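Local coordinates for protein 3-hydroxyisobutyrate dehydrogenase (Salmonella typhimurium, PDB 3G0O) that probably catalyses the NAD(+)-dependent oxidation of L-threonate to 2-dehydro-L-erythronate, and may also accept NADP(+), at residues A[99-104]-A[126-131]; A[122-127]-A[142-147]. All coordinates share one frame; numbering follows the deposited sequence.

Contact 1 of 2, residues A[99-104]-A[126-131]; sequences MVSSTI and APVSGG
Ser101 turns its hydroxyl back along its own chain to reach the carbonyl of Ala126. OG lies anti to the carbonyl carbon (chi1 -57°) and donates to Ala126 O at 2.8 Å. It comes from above the carbonyl plane, 37° out of it. The CA of Ser101 adds a C-H...O contact to the same oxygen. One backbone bond crosses, Ala126 N to Val100 O at 3.0 Å, with a bent N-H...O angle of 140°. The side chain of selenomethionine Met99 reaches Ala126, CG packing on CB at 3.8 Å, and a bend at the end of the Met99 chain brings CE to within 4.3 Å of Val128 CG1. Helix 148-161 covers Met99. Past Ser101 the chains part. Pro127 sets its CB 3.3 Å from Ser102 O, and a water spans the gap, donating to Ser102 O at 2.7 Å and accepting from Val128 N at 2.8 Å. Lys179 NZ, of the predicted active-site residue, is hydrogen-bonded to Thr103 OG1 and weakly to Val128 O. The direct backbone bond is thus followed by a serine hydroxyl and then a water, which keep buried carbonyls paired where strand 97-100 ends and strand 122-129 is interrupted at Ala126 and Pro127.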
HETATM    1  N   MSE A  99      -0.770  18.351  23.488  1.00 19.18           N
HETATM    2  CA  MSE A  99      -0.741  17.184  22.623  1.00 18.92           C
HETATM    3  C   MSE A  99       0.139  17.539  21.430  1.00 18.06           C
HETATM    4  O   MSE A  99      -0.263  18.322  20.568  1.00 17.94           O
HETATM    5  CB  MSE A  99      -2.158  16.853  22.158  1.00 20.44           C
HETATM    6  CG  MSE A  99      -2.271  15.581  21.337  1.00 21.92           C
HETATM    7 SE   MSE A  99      -4.100  15.236  20.795  1.00 32.85          SE
HETATM    8  CE  MSE A  99      -3.784  14.494  19.031  1.00 27.02           C
ATOM      9  N   VAL A 100       1.348  16.986  21.398  1.00 17.70           N
ATOM     10  CA  VAL A 100       2.275  17.262  20.307  1.00 15.95           C
ATOM     11  C   VAL A 100       2.035  16.249  19.196  1.00 16.18           C
ATOM     12  O   VAL A 100       2.266  15.053  19.371  1.00 15.76           O
ATOM     13  CB  VAL A 100       3.746  17.184  20.782  1.00 16.64           C
ATOM     14  CG1 VAL A 100       4.688  17.537  19.637  1.00 17.27           C
ATOM     15  CG2 VAL A 100       3.964  18.137  21.951  1.00 18.88           C
ATOM     16  N   SER A 101       1.553  16.734  18.057  1.00 14.97           N
ATOM     17  CA  SER A 101       1.257  15.873  16.924  1.00 16.14           C
ATOM     18  C   SER A 101       2.046  16.314  15.693  1.00 17.52           C
ATOM     19  O   SER A 101       1.509  16.920  14.765  1.00 16.93           O
ATOM     20  CB  SER A 101      -0.242  15.907  16.639  1.00 16.86           C
ATOM     21  OG  SER A 101      -0.974  15.516  17.794  1.00 16.63           O
ATOM     22  N   SER A 102       3.333  16.003  15.703  1.00 17.46           N
ATOM     23  CA  SER A 102       4.228  16.358  14.608  1.00 17.13           C
ATOM     24  C   SER A 102       4.966  15.080  14.211  1.00 18.34           C
ATOM     25  O   SER A 102       4.422  13.987  14.310  1.00 18.25           O
ATOM     26  CB  SER A 102       5.219  17.422  15.099  1.00 18.13           C
ATOM     27  OG  SER A 102       6.153  17.788  14.100  1.00 23.40           O
ATOM     28  N   THR A 103       6.198  15.218  13.743  1.00 17.62           N
ATOM     29  CA  THR A 103       6.999  14.051  13.394  1.00 18.81           C
ATOM     30  C   THR A 103       8.388  14.374  13.917  1.00 18.79           C
ATOM     31  O   THR A 103       9.212  14.965  13.216  1.00 18.69           O
ATOM     32  CB  THR A 103       7.035  13.801  11.873  1.00 18.87           C
ATOM     33  OG1 THR A 103       5.700  13.605  11.391  1.00 20.21           O
ATOM     34  CG2 THR A 103       7.848  12.560  11.557  1.00 20.14           C
ATOM     35  N   ILE A 104       8.626  13.989  15.165  1.00 17.77           N
ATOM     36  CA  ILE A 104       9.884  14.275  15.835  1.00 19.39           C
ATOM     37  C   ILE A 104      10.568  13.021  16.382  1.00 19.15           C
ATOM     38  O   ILE A 104       9.978  11.945  16.430  1.00 18.71           O
ATOM     39  CB  ILE A 104       9.631  15.277  16.989  1.00 20.01           C
ATOM     40  CG1 ILE A 104       8.792  14.624  18.095  1.00 19.54           C
ATOM     41  CG2 ILE A 104       8.906  16.500  16.452  1.00 20.71           C
ATOM     42  CD1 ILE A 104       8.424  15.566  19.243  1.00 18.78           C
ATOM     43  N   ALA A 126       1.896  12.429  20.800  1.00 14.52           N
ATOM     44  CA  ALA A 126       0.831  11.916  19.953  1.00 15.06           C
ATOM     45  C   ALA A 126       0.849  12.203  18.457  1.00 15.27           C
ATOM     46  O   ALA A 126      -0.051  12.869  17.939  1.00 13.47           O
ATOM     47  CB  ALA A 126      -0.512  12.367  20.533  1.00 14.73           C
ATOM     48  N   PRO A 127       1.860  11.700  17.735  1.00 13.32           N
ATOM     49  CA  PRO A 127       1.874  11.960  16.292  1.00 14.54           C
ATOM     50  C   PRO A 127       0.639  11.300  15.669  1.00 13.16           C
ATOM     51  O   PRO A 127       0.117  10.318  16.204  1.00 13.15           O
ATOM     52  CB  PRO A 127       3.193  11.323  15.836  1.00 11.81           C
ATOM     53  CG  PRO A 127       3.445  10.256  16.868  1.00 13.66           C
ATOM     54  CD  PRO A 127       3.045  10.936  18.151  1.00 15.04           C
ATOM     55  N   VAL A 128       0.169  11.835  14.548  1.00 13.02           N
ATOM     56  CA  VAL A 128      -1.026  11.298  13.906  1.00 13.03           C
ATOM     57  C   VAL A 128      -0.871  10.907  12.439  1.00 16.18           C
ATOM     58  O   VAL A 128       0.139  11.199  11.796  1.00 17.37           O
ATOM     59  CB  VAL A 128      -2.186  12.312  13.978  1.00 13.40           C
ATOM     60  CG1 VAL A 128      -2.535  12.601  15.426  1.00 14.22           C
ATOM     61  CG2 VAL A 128      -1.790  13.598  13.261  1.00 15.08           C
ATOM     62  N   SER A 129      -1.906  10.248  11.923  1.00 14.77           N
ATOM     63  CA  SER A 129      -1.954   9.832  10.532  1.00 16.95           C
ATOM     64  C   SER A 129      -3.408   9.604  10.128  1.00 16.80           C
ATOM     65  O   SER A 129      -4.326   9.861  10.913  1.00 17.16           O
ATOM     66  CB  SER A 129      -1.144   8.551  10.310  1.00 14.90           C
ATOM     67  OG  SER A 129      -1.108   8.229   8.927  1.00 16.65           O
ATOM     68  N   GLY A 130      -3.615   9.140   8.900  1.00 17.94           N
ATOM     69  CA  GLY A 130      -4.964   8.892   8.425  1.00 19.45           C
ATOM     70  C   GLY A 130      -5.369   9.730   7.223  1.00 19.12           C
ATOM     71  O   GLY A 130      -6.322   9.390   6.528  1.00 20.72           O
ATOM     72  N   GLY A 131      -4.654  10.822   6.974  1.00 17.79           N
ATOM     73  CA  GLY A 131      -4.979  11.667   5.838  1.00 18.59           C
ATOM     74  C   GLY A 131      -5.906  12.828   6.168  1.00 19.71           C
ATOM     75  O   GLY A 131      -6.617  12.794   7.172  1.00 19.07           O
TER
HETATM   76  O   HOH W   1       1.850  13.828  13.511  1.00 15.29           O

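Contact 2 of 2, residues A[122-127]-A[142-147]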
ATOM      1  N   ASN A 122       0.892  18.618  31.348  1.00 27.63           N
ATOM      2  CA  ASN A 122       0.916  17.240  30.871  1.00 28.10           C
ATOM      3  C   ASN A 122       1.159  17.234  29.366  1.00 28.17           C
ATOM      4  O   ASN A 122       0.567  18.029  28.634  1.00 28.57           O
ATOM      5  CB  ASN A 122      -0.421  16.550  31.153  1.00 28.12           C
ATOM      6  CG  ASN A 122      -0.794  16.580  32.613  1.00 30.17           C
ATOM      7  OD1 ASN A 122      -1.730  17.276  33.013  1.00 31.08           O
ATOM      8  ND2 ASN A 122      -0.061  15.827  33.426  1.00 28.22           N
HETATM    9  N   MSE A 123       2.038  16.357  28.898  1.00 26.51           N
HETATM   10  CA  MSE A 123       2.286  16.289  27.468  1.00 25.45           C
HETATM   11  C   MSE A 123       2.011  14.897  26.939  1.00 22.98           C
HETATM   12  O   MSE A 123       2.322  13.903  27.594  1.00 21.75           O
HETATM   13  CB  MSE A 123       3.724  16.664  27.124  1.00 29.10           C
HETATM   14  CG  MSE A 123       3.886  16.934  25.637  1.00 35.37           C
HETATM   15 SE   MSE A 123       5.610  16.503  24.919  1.00 47.59          SE
HETATM   16  CE  MSE A 123       5.347  14.609  24.728  1.00 38.20           C
ATOM     17  N   LEU A 124       1.410  14.835  25.756  1.00 20.19           N
ATOM     18  CA  LEU A 124       1.127  13.557  25.124  1.00 18.42           C
ATOM     19  C   LEU A 124       1.925  13.485  23.827  1.00 17.98           C
ATOM     20  O   LEU A 124       1.780  14.337  22.950  1.00 18.34           O
ATOM     21  CB  LEU A 124      -0.366  13.414  24.807  1.00 18.48           C
ATOM     22  CG  LEU A 124      -0.818  12.002  24.421  1.00 17.91           C
ATOM     23  CD1 LEU A 124      -0.645  11.082  25.623  1.00 19.96           C
ATOM     24  CD2 LEU A 124      -2.278  12.005  23.975  1.00 19.94           C
ATOM     25  N   ASP A 125       2.790  12.485  23.732  1.00 16.32           N
ATOM     26  CA  ASP A 125       3.587  12.263  22.531  1.00 14.49           C
ATOM     27  C   ASP A 125       2.569  11.615  21.605  1.00 14.75           C
ATOM     28  O   ASP A 125       2.395  10.399  21.619  1.00 16.10           O
ATOM     29  CB  ASP A 125       4.733  11.305  22.861  1.00 15.01           C
ATOM     30  CG  ASP A 125       5.557  10.930  21.646  1.00 13.24           C
ATOM     31  OD1 ASP A 125       5.484  11.652  20.634  1.00 16.07           O
ATOM     32  OD2 ASP A 125       6.286   9.919  21.717  1.00 15.89           O
ATOM     33  N   ALA A 126       1.896  12.429  20.800  1.00 14.52           N
ATOM     34  CA  ALA A 126       0.831  11.916  19.953  1.00 15.06           C
ATOM     35  C   ALA A 126       0.849  12.203  18.457  1.00 15.27           C
ATOM     36  O   ALA A 126      -0.051  12.869  17.939  1.00 13.47           O
ATOM     37  CB  ALA A 126      -0.512  12.367  20.533  1.00 14.73           C
ATOM     38  N   PRO A 127       1.860  11.700  17.735  1.00 13.32           N
ATOM     39  CA  PRO A 127       1.874  11.960  16.292  1.00 14.54           C
ATOM     40  C   PRO A 127       0.639  11.300  15.669  1.00 13.16           C
ATOM     41  O   PRO A 127       0.117  10.318  16.204  1.00 13.15           O
ATOM     42  CB  PRO A 127       3.193  11.323  15.836  1.00 11.81           C
ATOM     43  CG  PRO A 127       3.445  10.256  16.868  1.00 13.66           C
ATOM     44  CD  PRO A 127       3.045  10.936  18.151  1.00 15.04           C
ATOM     45  N   VAL A 142      -4.178   7.918  15.969  1.00 15.59           N
ATOM     46  CA  VAL A 142      -3.178   8.490  16.854  1.00 15.75           C
ATOM     47  C   VAL A 142      -2.298   7.408  17.458  1.00 17.84           C
ATOM     48  O   VAL A 142      -2.793   6.391  17.938  1.00 19.62           O
ATOM     49  CB  VAL A 142      -3.841   9.283  18.005  1.00 16.46           C
ATOM     50  CG1 VAL A 142      -2.784  10.051  18.790  1.00 14.54           C
ATOM     51  CG2 VAL A 142      -4.893  10.232  17.443  1.00 17.58           C
HETATM   52  N   MSE A 143      -0.988   7.624  17.398  1.00 17.22           N
HETATM   53  CA  MSE A 143      -0.026   6.701  17.982  1.00 18.57           C
HETATM   54  C   MSE A 143       0.575   7.502  19.130  1.00 16.64           C
HETATM   55  O   MSE A 143       1.545   8.244  18.965  1.00 16.85           O
HETATM   56  CB  MSE A 143       1.024   6.276  16.945  1.00 20.92           C
HETATM   57  CG  MSE A 143       1.514   7.364  16.009  1.00 26.15           C
HETATM   58 SE   MSE A 143       1.765   6.682  14.186  1.00 32.82          SE
HETATM   59  CE  MSE A 143       0.179   7.456  13.400  1.00 30.99           C
ATOM     60  N   ALA A 144      -0.024   7.345  20.304  1.00 17.40           N
ATOM     61  CA  ALA A 144       0.382   8.110  21.470  1.00 17.18           C
ATOM     62  C   ALA A 144       0.973   7.358  22.643  1.00 17.13           C
ATOM     63  O   ALA A 144       0.678   6.188  22.875  1.00 17.62           O
ATOM     64  CB  ALA A 144      -0.809   8.938  21.954  1.00 17.79           C
ATOM     65  N   SER A 145       1.812   8.068  23.387  1.00 18.10           N
ATOM     66  CA  SER A 145       2.435   7.528  24.583  1.00 19.40           C
ATOM     67  C   SER A 145       2.546   8.687  25.571  1.00 19.79           C
ATOM     68  O   SER A 145       2.808   9.827  25.181  1.00 19.42           O
ATOM     69  CB  SER A 145       3.820   6.945  24.270  1.00 18.25           C
ATOM     70  OG  SER A 145       4.725   7.944  23.845  1.00 18.68           O
ATOM     71  N   GLY A 146       2.335   8.393  26.849  1.00 19.34           N
ATOM     72  CA  GLY A 146       2.401   9.431  27.861  1.00 19.83           C
ATOM     73  C   GLY A 146       1.656   9.011  29.112  1.00 19.93           C
ATOM     74  O   GLY A 146       1.045   7.942  29.148  1.00 19.63           O
ATOM     75  N   SER A 147       1.692   9.870  30.127  1.00 20.17           N
ATOM     76  CA  SER A 147       1.059   9.605  31.417  1.00 21.41           C
ATOM     77  C   SER A 147      -0.458   9.490  31.388  1.00 21.21           C
ATOM     78  O   SER A 147      -1.123   9.919  30.444  1.00 21.10           O
ATOM     79  CB  SER A 147       1.440  10.696  32.415  1.00 20.28           C
ATOM     80  OG  SER A 147       0.833  11.923  32.048  1.00 20.06           O
TER
HETATM   81  O   HOH W   2       3.088  12.347  29.595  1.00 24.18           O
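Asp125 and Ser145 form the single beta bridge here, an antiparallel hydrogen-bonded pair. Asp125 N donates to Ser145 O at 3.0 Å, nearly along the C=O axis, and Ser145 N returns a bond of the same length to Asp125 O. Ala144 CA adds a C-H...O contact to Asp125 O at 3.1 Å. Farther along, Met143 N meets Pro127 O at 3.1 Å, almost straight at 172°. On one face, Ala126 CB packs on both Val142 CG1 and Ala144 CB, 3.7 Å from each. Leu124, its CG anti to the backbone N (chi1 -167°), lays CG on the same Ala144 methyl and brings CD1 against Ser145 O. The ring of Pro127 and selenomethionine Met143 cross obliquely, CG to CG at 3.6 Å. At the far end a water joins Met123 O to Ser147 N. The second shell fixes the polar tips. Asp125 OD2 is hydrogen-bonded to Gly173 N and OD1 to Ser176 OG, and Ser145 OG to Thr171 O and Gly175 N. Ser147 OG N-caps helix 148-161 through Ala150 N. The directions of strands 122-125 and 142-145 differ by 133°, well short of antiparallel. The pairing adds an antiparallel strand to the parallel sheet of the Rossmann-type NAD-binding domain.

How the contacts relate
Both contacts are buried and use strand 122-129, sharing Ala126 and Pro127. Contact 1 lies nearer the centre of the chain and joins parallel neighbours of a beta-alpha-beta unit, with helix 106-117 as the crossover. Contact 2 pairs the other edge of strand 122-129 with antiparallel strand 140-145, and its Ser147 end is partly exposed. Contact 1 is the smaller interface and relies more on polar bridging; contact 2 has more direct backbone bonds and broader apolar packing. They touch directly, as CE of Met143 packs against Ser129 CB at 3.5 Å. Lys179 touches Pro127 in both. Tartaric acid, probably from the crystallisation liquor, lies near Val128 and is hydrogen-bonded to Ser129 OG.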